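Local coordinates for probable acetyltransferase (Pseudomonas aeruginosa PAO1, PDB 2EUI), which probably transfers an acyl group, as a member of the GNAT acetyltransferase family, although its own substrate is not known, at residues Met1-His10 with Val48-Asp58; Ser71-Leu81 with Met106-Val117. All coordinates share one frame; numbering follows the deposited sequence.

Interaction 1: Met1-His10 with Val48-Asp58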
loop_
_atom_site.group_PDB
_atom_site.type_symbol
_atom_site.label_atom_id
_atom_site.label_comp_id
_atom_site.label_asym_id
_atom_site.label_seq_id
_atom_site.Cartn_x
_atom_site.Cartn_y
_atom_site.Cartn_z
HETATM N N MSE A 1 -18.570 -15.944 13.496
HETATM C CA MSE A 1 -18.798 -16.012 14.964
HETATM C C MSE A 1 -17.478 -15.861 15.697
HETATM O O MSE A 1 -17.416 -15.308 16.793
HETATM C CB MSE A 1 -19.438 -17.344 15.343
HETATM C CG MSE A 1 -19.848 -17.434 16.807
HETATM SE SE MSE A 1 -21.101 -18.907 17.091
HETATM C CE MSE A 1 -22.547 -18.265 15.915
ATOM N N ARG A 2 -16.418 -16.360 15.084
ATOM C CA ARG A 2 -15.100 -16.266 15.683
ATOM C C ARG A 2 -14.088 -15.809 14.629
ATOM O O ARG A 2 -14.111 -16.275 13.482
ATOM C CB ARG A 2 -14.710 -17.620 16.277
ATOM C CG ARG A 2 -13.307 -17.686 16.852
ATOM C CD ARG A 2 -13.071 -19.046 17.486
ATOM N NE ARG A 2 -13.710 -20.090 16.693
ATOM C CZ ARG A 2 -13.102 -21.202 16.292
ATOM N NH1 ARG A 2 -11.831 -21.425 16.617
ATOM N NH2 ARG A 2 -13.757 -22.079 15.543
ATOM N N ILE A 3 -13.228 -14.869 15.017
ATOM C CA ILE A 3 -12.208 -14.345 14.115
ATOM C C ILE A 3 -10.843 -14.812 14.589
ATOM O O ILE A 3 -10.569 -14.829 15.784
ATOM C CB ILE A 3 -12.208 -12.800 14.076
ATOM C CG1 ILE A 3 -13.611 -12.277 13.748
ATOM C CG2 ILE A 3 -11.193 -12.313 13.040
ATOM C CD1 ILE A 3 -14.234 -12.873 12.504
ATOM N N VAL A 4 -9.991 -15.186 13.646
ATOM C CA VAL A 4 -8.658 -15.668 13.969
ATOM C C VAL A 4 -7.639 -15.199 12.933
ATOM O O VAL A 4 -7.957 -15.092 11.744
ATOM C CB VAL A 4 -8.665 -17.217 14.042
ATOM C CG1 VAL A 4 -7.349 -17.798 13.540
ATOM C CG2 VAL A 4 -8.920 -17.651 15.470
ATOM N N GLN A 5 -6.417 -14.909 13.372
ATOM C CA GLN A 5 -5.408 -14.478 12.419
ATOM C C GLN A 5 -4.809 -15.654 11.664
ATOM O O GLN A 5 -4.342 -16.626 12.251
ATOM C CB GLN A 5 -4.298 -13.692 13.099
ATOM C CG GLN A 5 -3.199 -13.258 12.144
ATOM C CD GLN A 5 -2.570 -11.934 12.544
ATOM O OE1 GLN A 5 -2.840 -11.411 13.618
ATOM N NE2 GLN A 5 -1.728 -11.387 11.679
ATOM N N ALA A 6 -4.846 -15.564 10.345
ATOM C CA ALA A 6 -4.308 -16.610 9.505
ATOM C C ALA A 6 -2.801 -16.735 9.684
ATOM O O ALA A 6 -2.088 -15.740 9.789
ATOM C CB ALA A 6 -4.632 -16.316 8.050
ATOM N N THR A 7 -2.329 -17.971 9.746
ATOM C CA THR A 7 -0.905 -18.249 9.846
ATOM C C THR A 7 -0.666 -19.299 8.775
ATOM O O THR A 7 -1.613 -19.711 8.087
ATOM C CB THR A 7 -0.499 -18.828 11.223
ATOM O OG1 THR A 7 -1.122 -20.100 11.418
ATOM C CG2 THR A 7 -0.917 -17.896 12.332
ATOM N N LEU A 8 0.579 -19.741 8.636
ATOM C CA LEU A 8 0.915 -20.746 7.634
ATOM C C LEU A 8 0.022 -21.986 7.761
ATOM O O LEU A 8 -0.268 -22.642 6.769
ATOM C CB LEU A 8 2.393 -21.134 7.759
ATOM C CG LEU A 8 3.078 -21.512 6.440
ATOM C CD1 LEU A 8 2.943 -20.363 5.460
ATOM C CD2 LEU A 8 4.544 -21.825 6.669
ATOM N N GLU A 9 -0.431 -22.283 8.979
ATOM C CA GLU A 9 -1.289 -23.440 9.228
ATOM C C GLU A 9 -2.558 -23.417 8.402
ATOM O O GLU A 9 -2.966 -24.444 7.863
ATOM C CB GLU A 9 -1.712 -23.513 10.697
ATOM C CG GLU A 9 -0.592 -23.512 11.722
ATOM C CD GLU A 9 -1.107 -23.175 13.121
ATOM O OE1 GLU A 9 -2.020 -23.885 13.593
ATOM O OE2 GLU A 9 -0.606 -22.201 13.738
ATOM N N HIS A 10 -3.192 -22.250 8.313
ATOM C CA HIS A 10 -4.451 -22.123 7.582
ATOM C C HIS A 10 -4.351 -22.065 6.059
ATOM O O HIS A 10 -5.376 -22.081 5.375
ATOM C CB HIS A 10 -5.195 -20.885 8.068
ATOM C CG HIS A 10 -5.232 -20.755 9.557
ATOM N ND1 HIS A 10 -4.139 -20.352 10.294
ATOM C CD2 HIS A 10 -6.217 -21.010 10.450
ATOM C CE1 HIS A 10 -4.449 -20.366 11.578
ATOM N NE2 HIS A 10 -5.703 -20.762 11.700
ATOM N N VAL A 48 -1.726 -8.964 7.131
ATOM C CA VAL A 48 -2.503 -9.521 8.221
ATOM C C VAL A 48 -3.767 -10.030 7.555
ATOM O O VAL A 48 -4.472 -9.268 6.895
ATOM C CB VAL A 48 -2.887 -8.452 9.270
ATOM C CG1 VAL A 48 -3.717 -9.080 10.375
ATOM C CG2 VAL A 48 -1.647 -7.815 9.842
ATOM N N ILE A 49 -4.029 -11.321 7.713
ATOM C CA ILE A 49 -5.208 -11.955 7.144
ATOM C C ILE A 49 -6.119 -12.446 8.265
ATOM O O ILE A 49 -5.725 -13.292 9.061
ATOM C CB ILE A 49 -4.802 -13.159 6.265
ATOM C CG1 ILE A 49 -4.098 -12.649 5.007
ATOM C CG2 ILE A 49 -6.026 -14.036 5.942
ATOM C CD1 ILE A 49 -3.601 -13.741 4.097
ATOM N N TYR A 50 -7.334 -11.913 8.336
ATOM C CA TYR A 50 -8.271 -12.353 9.362
ATOM C C TYR A 50 -9.217 -13.383 8.765
ATOM O O TYR A 50 -9.659 -13.245 7.629
ATOM C CB TYR A 50 -9.070 -11.174 9.927
ATOM C CG TYR A 50 -8.246 -10.214 10.745
ATOM C CD1 TYR A 50 -7.557 -10.644 11.879
ATOM C CD2 TYR A 50 -8.117 -8.880 10.363
ATOM C CE1 TYR A 50 -6.753 -9.770 12.611
ATOM C CE2 TYR A 50 -7.318 -7.995 11.084
ATOM C CZ TYR A 50 -6.637 -8.446 12.204
ATOM O OH TYR A 50 -5.827 -7.576 12.900
ATOM N N LEU A 51 -9.503 -14.419 9.547
ATOM C CA LEU A 51 -10.379 -15.504 9.129
ATOM C C LEU A 51 -11.602 -15.618 10.029
ATOM O O LEU A 51 -11.469 -15.696 11.251
ATOM C CB LEU A 51 -9.632 -16.846 9.173
ATOM C CG LEU A 51 -8.339 -16.990 8.371
ATOM C CD1 LEU A 51 -7.684 -18.348 8.638
ATOM C CD2 LEU A 51 -8.651 -16.803 6.900
ATOM N N ALA A 52 -12.788 -15.631 9.422
ATOM C CA ALA A 52 -14.040 -15.788 10.171
ATOM C C ALA A 52 -14.374 -17.278 10.164
ATOM O O ALA A 52 -14.677 -17.847 9.109
ATOM C CB ALA A 52 -15.175 -14.991 9.509
ATOM N N LEU A 53 -14.313 -17.905 11.337
ATOM C CA LEU A 53 -14.596 -19.338 11.454
ATOM C C LEU A 53 -15.850 -19.646 12.268
ATOM O O LEU A 53 -16.090 -19.035 13.314
ATOM C CB LEU A 53 -13.408 -20.056 12.092
ATOM C CG LEU A 53 -12.016 -19.701 11.570
ATOM C CD1 LEU A 53 -10.991 -20.704 12.114
ATOM C CD2 LEU A 53 -12.023 -19.694 10.038
ATOM N N ALA A 54 -16.648 -20.597 11.784
ATOM C CA ALA A 54 -17.869 -21.004 12.480
ATOM C C ALA A 54 -17.443 -21.557 13.837
ATOM O O ALA A 54 -16.402 -22.206 13.936
ATOM C CB ALA A 54 -18.592 -22.068 11.682
ATOM N N ASP A 55 -18.236 -21.311 14.878
ATOM C CA ASP A 55 -17.867 -21.774 16.213
ATOM C C ASP A 55 -17.570 -23.268 16.283
ATOM O O ASP A 55 -16.534 -23.673 16.820
ATOM C CB ASP A 55 -18.950 -21.432 17.246
ATOM C CG ASP A 55 -18.395 -21.339 18.680
ATOM O OD1 ASP A 55 -17.210 -21.696 18.885
ATOM O OD2 ASP A 55 -19.146 -20.909 19.593
ATOM N N GLU A 56 -18.469 -24.090 15.753
ATOM C CA GLU A 56 -18.241 -25.532 15.793
ATOM C C GLU A 56 -16.882 -25.895 15.195
ATOM O O GLU A 56 -15.875 -25.932 15.907
ATOM C CB GLU A 56 -19.351 -26.288 15.048
ATOM C CG GLU A 56 -19.082 -27.792 14.888
ATOM C CD GLU A 56 -20.200 -28.671 15.447
ATOM O OE1 GLU A 56 -21.126 -28.132 16.098
ATOM O OE2 GLU A 56 -20.150 -29.909 15.246
ATOM N N GLU A 57 -16.854 -26.145 13.886
ATOM C CA GLU A 57 -15.619 -26.534 13.202
ATOM C C GLU A 57 -14.796 -25.407 12.580
ATOM O O GLU A 57 -15.131 -24.220 12.685
ATOM C CB GLU A 57 -15.911 -27.588 12.121
ATOM C CG GLU A 57 -17.387 -27.785 11.769
ATOM C CD GLU A 57 -18.071 -26.522 11.256
ATOM O OE1 GLU A 57 -17.364 -25.620 10.750
ATOM O OE2 GLU A 57 -19.319 -26.449 11.346
ATOM N N ASP A 58 -13.701 -25.805 11.937
ATOM C CA ASP A 58 -12.813 -24.863 11.280
ATOM C C ASP A 58 -13.214 -24.695 9.818
ATOM O O ASP A 58 -12.459 -25.056 8.917
ATOM C CB ASP A 58 -11.348 -25.339 11.351
ATOM C CG ASP A 58 -10.768 -25.281 12.766
ATOM O OD1 ASP A 58 -10.869 -24.215 13.411
ATOM O OD2 ASP A 58 -10.201 -26.297 13.226
#
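Val-4 and Leu-51 face each other as an antiparallel hydrogen-bonded pair: Val-4 N reaches Leu-51 O at 2.9 Å, and Leu-51 N returns a bond to Val-4 O. Arg-2 and Leu-53 repeat the pattern less evenly, with Leu-53 N held by Arg-2 O at 2.7 Å and the return bond longer and more bent. Ala-6 N donates to Ile-49 O in an almost straight bond of 2.8 Å.

Side chains fill the two faces differently. The methyl of Ala-6 points toward strand 48-53 and is small enough to lie against Ile-49 CG2 and Leu-51 CD1. Leu-51 CG is set anti to its carbonyl carbon (chi1 -56°), and CD1 meets the His-10 ring obliquely, 3.5 Å from its CD2. That imidazole is steadied within its own turn, where Thr-7 N donates to His-10 ND1 at 3.0 Å. On the other face, Ile-3 uses its two branches separately: CD1 rests on Ala-52 CB at 3.8 Å, while CG2 meets Tyr-50 CB.

At the exposed end Arg-2 bends at chi3 (38°) to fold over the turn. Leu-53 CB lies over one guanidinium face, and Arg-2 NH2 donates to Ala-54 O at 3.1 Å, the oxygen lying in the guanidinium plane. The carboxylates of Asp-55 and Asp-58 are near but form no salt bridge with it; a long flexible cation suits this place, able to serve a backbone carbonyl and perhaps drawn weakly by both charges.

Strand 2-5 is the sheet's outermost strand within the chain, and strand 48-53 bonds onward to strand 60-71. Helix 92-109 packs on the Ile-3, Tyr-50 and Ala-52 face, where His-102 meets the Tyr-50 ring edge-to-face, while Leu-14 of helix 11-24 and Leu-42 of helix 31-44 lie against the Ala-6, Ile-49 and Leu-51 side.

Interaction 2: Ser71-Leu81 with Met106-Val117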
loop_
_atom_site.group_PDB
_atom_site.type_symbol
_atom_site.label_atom_id
_atom_site.label_comp_id
_atom_site.label_asym_id
_atom_site.label_seq_id
_atom_site.Cartn_x
_atom_site.Cartn_y
_atom_site.Cartn_z
ATOM N N SER A 71 2.845 6.529 6.857
ATOM C CA SER A 71 2.694 7.888 6.366
ATOM C C SER A 71 3.984 8.588 6.775
ATOM O O SER A 71 4.284 8.708 7.964
ATOM C CB SER A 71 1.491 8.564 7.022
ATOM O OG SER A 71 1.361 9.890 6.544
ATOM N N SER A 72 4.766 9.026 5.799
ATOM C CA SER A 72 6.027 9.694 6.115
ATOM C C SER A 72 5.756 11.045 6.758
ATOM O O SER A 72 6.496 11.485 7.636
ATOM C CB SER A 72 6.880 9.882 4.852
ATOM O OG SER A 72 7.330 8.638 4.338
ATOM N N LEU A 73 4.681 11.687 6.320
ATOM C CA LEU A 73 4.297 12.980 6.841
ATOM C C LEU A 73 4.023 12.977 8.342
ATOM O O LEU A 73 4.658 13.726 9.080
ATOM C CB LEU A 73 3.082 13.496 6.078
ATOM C CG LEU A 73 3.378 14.560 5.021
ATOM C CD1 LEU A 73 4.650 14.221 4.278
ATOM C CD2 LEU A 73 2.200 14.685 4.074
ATOM N N SER A 74 3.104 12.135 8.806
ATOM C CA SER A 74 2.788 12.113 10.234
ATOM C C SER A 74 3.503 11.028 11.024
ATOM O O SER A 74 3.160 10.764 12.173
ATOM C CB SER A 74 1.268 12.013 10.467
ATOM O OG SER A 74 0.756 10.742 10.128
ATOM N N LEU A 75 4.497 10.405 10.405
ATOM C CA LEU A 75 5.299 9.375 11.065
ATOM C C LEU A 75 4.476 8.340 11.800
ATOM O O LEU A 75 4.858 7.879 12.871
ATOM C CB LEU A 75 6.269 10.025 12.050
ATOM C CG LEU A 75 7.089 11.158 11.451
ATOM C CD1 LEU A 75 7.786 11.935 12.538
ATOM C CD2 LEU A 75 8.068 10.569 10.448
ATOM N N LYS A 76 3.348 7.972 11.215
ATOM C CA LYS A 76 2.476 6.989 11.819
ATOM C C LYS A 76 2.103 5.870 10.832
ATOM O O LYS A 76 2.344 5.968 9.615
ATOM C CB LYS A 76 1.217 7.685 12.341
ATOM C CG LYS A 76 1.412 8.540 13.579
ATOM C CD LYS A 76 0.154 9.343 13.865
ATOM C CE LYS A 76 -0.072 9.550 15.364
ATOM N NZ LYS A 76 -0.353 8.267 16.100
ATOM N N ARG A 77 1.522 4.802 11.378
ATOM C CA ARG A 77 1.098 3.638 10.609
ATOM C C ARG A 77 -0.134 3.939 9.750
ATOM O O ARG A 77 -0.866 4.886 10.018
ATOM C CB ARG A 77 0.784 2.492 11.581
ATOM C CG ARG A 77 -0.051 1.358 11.001
ATOM C CD ARG A 77 0.794 0.408 10.187
ATOM N NE ARG A 77 1.688 -0.368 11.042
ATOM C CZ ARG A 77 2.661 -1.143 10.577
ATOM N NH1 ARG A 77 2.857 -1.232 9.270
ATOM N NH2 ARG A 77 3.423 -1.838 11.411
ATOM N N VAL A 78 -0.326 3.139 8.706
ATOM C CA VAL A 78 -1.473 3.232 7.809
ATOM C C VAL A 78 -1.799 1.792 7.430
ATOM O O VAL A 78 -0.894 0.960 7.312
ATOM C CB VAL A 78 -1.170 3.988 6.501
ATOM C CG1 VAL A 78 -2.344 3.841 5.537
ATOM C CG2 VAL A 78 -0.915 5.441 6.786
ATOM N N TRP A 79 -3.080 1.489 7.251
ATOM C CA TRP A 79 -3.474 0.141 6.879
ATOM C C TRP A 79 -4.206 0.122 5.551
ATOM O O TRP A 79 -5.240 0.765 5.392
ATOM C CB TRP A 79 -4.347 -0.497 7.967
ATOM C CG TRP A 79 -3.570 -0.898 9.170
ATOM C CD1 TRP A 79 -3.483 -0.229 10.356
ATOM C CD2 TRP A 79 -2.689 -2.016 9.278
ATOM N NE1 TRP A 79 -2.590 -0.853 11.192
ATOM C CE2 TRP A 79 -2.080 -1.953 10.549
ATOM C CE3 TRP A 79 -2.330 -3.057 8.412
ATOM C CZ2 TRP A 79 -1.151 -2.903 10.987
ATOM C CZ3 TRP A 79 -1.403 -4.000 8.848
ATOM C CH2 TRP A 79 -0.821 -3.909 10.118
ATOM N N ILE A 80 -3.645 -0.603 4.591
ATOM C CA ILE A 80 -4.249 -0.734 3.285
ATOM C C ILE A 80 -5.168 -1.939 3.382
ATOM O O ILE A 80 -4.761 -3.008 3.842
ATOM C CB ILE A 80 -3.201 -1.014 2.196
ATOM C CG1 ILE A 80 -2.156 0.100 2.159
ATOM C CG2 ILE A 80 -3.877 -1.133 0.851
ATOM C CD1 ILE A 80 -1.144 -0.060 1.039
ATOM N N LEU A 81 -6.413 -1.763 2.967
ATOM C CA LEU A 81 -7.384 -2.842 2.999
ATOM C C LEU A 81 -7.606 -3.274 1.561
ATOM O O LEU A 81 -8.304 -2.602 0.808
ATOM C CB LEU A 81 -8.690 -2.337 3.605
ATOM C CG LEU A 81 -9.859 -3.303 3.797
ATOM C CD1 LEU A 81 -9.444 -4.493 4.671
ATOM C CD2 LEU A 81 -11.004 -2.534 4.440
HETATM N N MSE A 106 -8.336 -3.136 15.033
HETATM C CA MSE A 106 -6.904 -3.403 15.052
HETATM C C MSE A 106 -6.154 -2.141 14.648
HETATM O O MSE A 106 -5.198 -1.761 15.316
HETATM C CB MSE A 106 -6.547 -4.558 14.117
HETATM C CG MSE A 106 -5.060 -4.891 14.079
HETATM SE SE MSE A 106 -4.127 -4.148 12.563
HETATM C CE MSE A 106 -3.576 -2.539 13.324
ATOM N N ALA A 107 -6.591 -1.487 13.571
ATOM C CA ALA A 107 -5.941 -0.261 13.112
ATOM C C ALA A 107 -5.871 0.750 14.256
ATOM O O ALA A 107 -4.838 1.393 14.481
ATOM C CB ALA A 107 -6.699 0.336 11.926
ATOM N N ARG A 108 -6.984 0.881 14.974
ATOM C CA ARG A 108 -7.071 1.786 16.108
ATOM C C ARG A 108 -6.043 1.344 17.134
ATOM O O ARG A 108 -5.190 2.125 17.544
ATOM C CB ARG A 108 -8.472 1.745 16.730
ATOM C CG ARG A 108 -9.555 2.395 15.879
ATOM C CD ARG A 108 -10.848 2.545 16.668
ATOM N NE ARG A 108 -11.908 3.216 15.908
ATOM C CZ ARG A 108 -11.847 4.475 15.467
ATOM N NH1 ARG A 108 -10.766 5.214 15.707
ATOM N NH2 ARG A 108 -12.872 5.001 14.794
ATOM N N GLU A 109 -6.116 0.082 17.540
ATOM C CA GLU A 109 -5.181 -0.446 18.520
ATOM C C GLU A 109 -3.711 -0.155 18.187
ATOM O O GLU A 109 -2.884 -0.013 19.085
ATOM C CB GLU A 109 -5.387 -1.951 18.664
ATOM C CG GLU A 109 -6.645 -2.339 19.427
ATOM C CD GLU A 109 -6.899 -3.844 19.414
ATOM O OE1 GLU A 109 -5.910 -4.616 19.469
ATOM O OE2 GLU A 109 -8.088 -4.245 19.362
ATOM N N THR A 110 -3.383 -0.061 16.902
ATOM C CA THR A 110 -1.999 0.193 16.499
ATOM C C THR A 110 -1.717 1.639 16.132
ATOM O O THR A 110 -0.743 1.928 15.436
ATOM C CB THR A 110 -1.576 -0.680 15.306
ATOM O OG1 THR A 110 -2.490 -0.476 14.220
ATOM C CG2 THR A 110 -1.539 -2.141 15.703
ATOM N N HIS A 111 -2.580 2.537 16.586
ATOM C CA HIS A 111 -2.395 3.956 16.343
ATOM C C HIS A 111 -2.140 4.291 14.877
ATOM O O HIS A 111 -1.172 4.981 14.543
ATOM C CB HIS A 111 -1.238 4.450 17.211
ATOM C CG HIS A 111 -1.318 3.971 18.627
ATOM N ND1 HIS A 111 -2.303 4.386 19.495
ATOM C CD2 HIS A 111 -0.598 3.034 19.292
ATOM C CE1 HIS A 111 -2.194 3.721 20.634
ATOM N NE2 HIS A 111 -1.169 2.894 20.535
ATOM N N ALA A 112 -3.009 3.802 13.999
ATOM C CA ALA A 112 -2.870 4.075 12.580
ATOM C C ALA A 112 -3.464 5.449 12.325
ATOM O O ALA A 112 -4.409 5.844 12.991
ATOM C CB ALA A 112 -3.611 3.030 11.777
ATOM N N VAL A 113 -2.901 6.190 11.382
ATOM C CA VAL A 113 -3.426 7.513 11.066
ATOM C C VAL A 113 -4.713 7.297 10.303
ATOM O O VAL A 113 -5.709 7.991 10.510
ATOM C CB VAL A 113 -2.481 8.316 10.135
ATOM C CG1 VAL A 113 -2.953 9.761 10.025
ATOM C CG2 VAL A 113 -1.067 8.249 10.645
ATOM N N ARG A 114 -4.682 6.312 9.412
ATOM C CA ARG A 114 -5.837 6.007 8.582
ATOM C C ARG A 114 -5.769 4.607 7.990
ATOM O O ARG A 114 -4.812 3.861 8.196
ATOM C CB ARG A 114 -5.923 7.025 7.437
ATOM C CG ARG A 114 -4.778 6.908 6.430
ATOM C CD ARG A 114 -4.809 8.021 5.406
ATOM N NE ARG A 114 -4.619 9.315 6.046
ATOM C CZ ARG A 114 -3.460 9.964 6.115
ATOM N NH1 ARG A 114 -2.365 9.449 5.568
ATOM N NH2 ARG A 114 -3.398 11.125 6.757
HETATM N N MSE A 115 -6.819 4.275 7.259
HETATM C CA MSE A 115 -6.937 3.018 6.562
HETATM C C MSE A 115 -7.257 3.502 5.167
HETATM O O MSE A 115 -8.016 4.460 4.999
HETATM C CB MSE A 115 -8.104 2.193 7.090
HETATM C CG MSE A 115 -7.833 1.413 8.360
HETATM SE SE MSE A 115 -9.356 0.283 8.755
HETATM C CE MSE A 115 -8.768 -1.355 7.912
ATOM N N ARG A 116 -6.668 2.856 4.171
ATOM C CA ARG A 116 -6.887 3.232 2.786
ATOM C C ARG A 116 -7.313 1.985 2.015
ATOM O O ARG A 116 -6.756 0.904 2.201
ATOM C CB ARG A 116 -5.589 3.834 2.223
ATOM C CG ARG A 116 -5.582 4.138 0.728
ATOM C CD ARG A 116 -5.328 2.879 -0.127
ATOM N NE ARG A 116 -5.009 3.190 -1.525
ATOM C CZ ARG A 116 -3.919 3.858 -1.920
ATOM N NH1 ARG A 116 -3.030 4.292 -1.024
ATOM N NH2 ARG A 116 -3.713 4.087 -3.214
ATOM N N VAL A 117 -8.323 2.134 1.168
ATOM C CA VAL A 117 -8.806 1.017 0.371
ATOM C C VAL A 117 -8.891 1.436 -1.093
ATOM O O VAL A 117 -9.149 2.593 -1.409
ATOM C CB VAL A 117 -10.209 0.533 0.851
ATOM C CG1 VAL A 117 -11.248 1.583 0.557
ATOM C CG2 VAL A 117 -10.579 -0.766 0.167
HETATM O O HOH W 1 1.714 4.412 14.305
#
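Trp-79 spreads its indole against the end of helix 92-109, sandwiched between two residues. Selenomethionine Met-106 sets SE over one face, 3.9 Å from the centroid of the six-membered ring, in a Met-aromatic contact; Arg-77 CD lies over the opposite face, offset toward the rim. The Met-106 chain leaves with CG anti to the backbone N (chi1 180°), then bends at chi2, which carries SE over the indole; a long, polarisable chain suits a flat ring. At the ring edge Ala-112 CB approaches Trp-79 CD1 to 3.6 Å, and Ala-107 CB reaches the same carbon obliquely, small methyls that leave room for the indole. Trp-79 NE1 donates to Thr-110 OG1 at 3.1 Å, though both atoms are crowded in the model and their places less sure.

On the other side of the strands, Val-78 CG1 touches Arg-114 CG at 4.0 Å, the aliphatic part of the arginine serving as an apolar partner. Leu-81 and Val-117 share the Trp-79 face with Met-115. Backbone bonds join the strands in parallel: Trp-79 N to Arg-114 O at 3.1 Å, Arg-116 N to Trp-79 O, and Leu-81 N to Arg-116 O at 2.8 Å. A water bridges Arg-77 N and His-111 O.

His-111, with positive phi, is the C-prime residue of a Schellman motif that ends the helix and turns the chain into strand 112-120. That strand pairs antiparallel with one of the second subunit, continuing the sheet across the dimer. Strand 76-86, helix 92-109 and strand 112-120 form the beta-alpha-beta unit characteristic of the GNAT fold.

Both interactions lie in one mixed sheet, at its opposite ends within the chain: interaction 1 adds strand 2-5 antiparallel to strand 48-53, and interaction 2 adds strand 112-120 parallel to strand 76-86. Each is partly buried, but interaction 1 has six exposed residues among those touching and finishes in a charged turn, whereas interaction 2 has one and centres on an indole beneath a helix end. No other chain of the assembly touches the first; the second forms part of the dimer interface. Helix 92-109 serves both, and they meet beneath it, where Tyr-50 OH packs against Met-106 CG and Val-48 CG2 against Trp-79 CZ3.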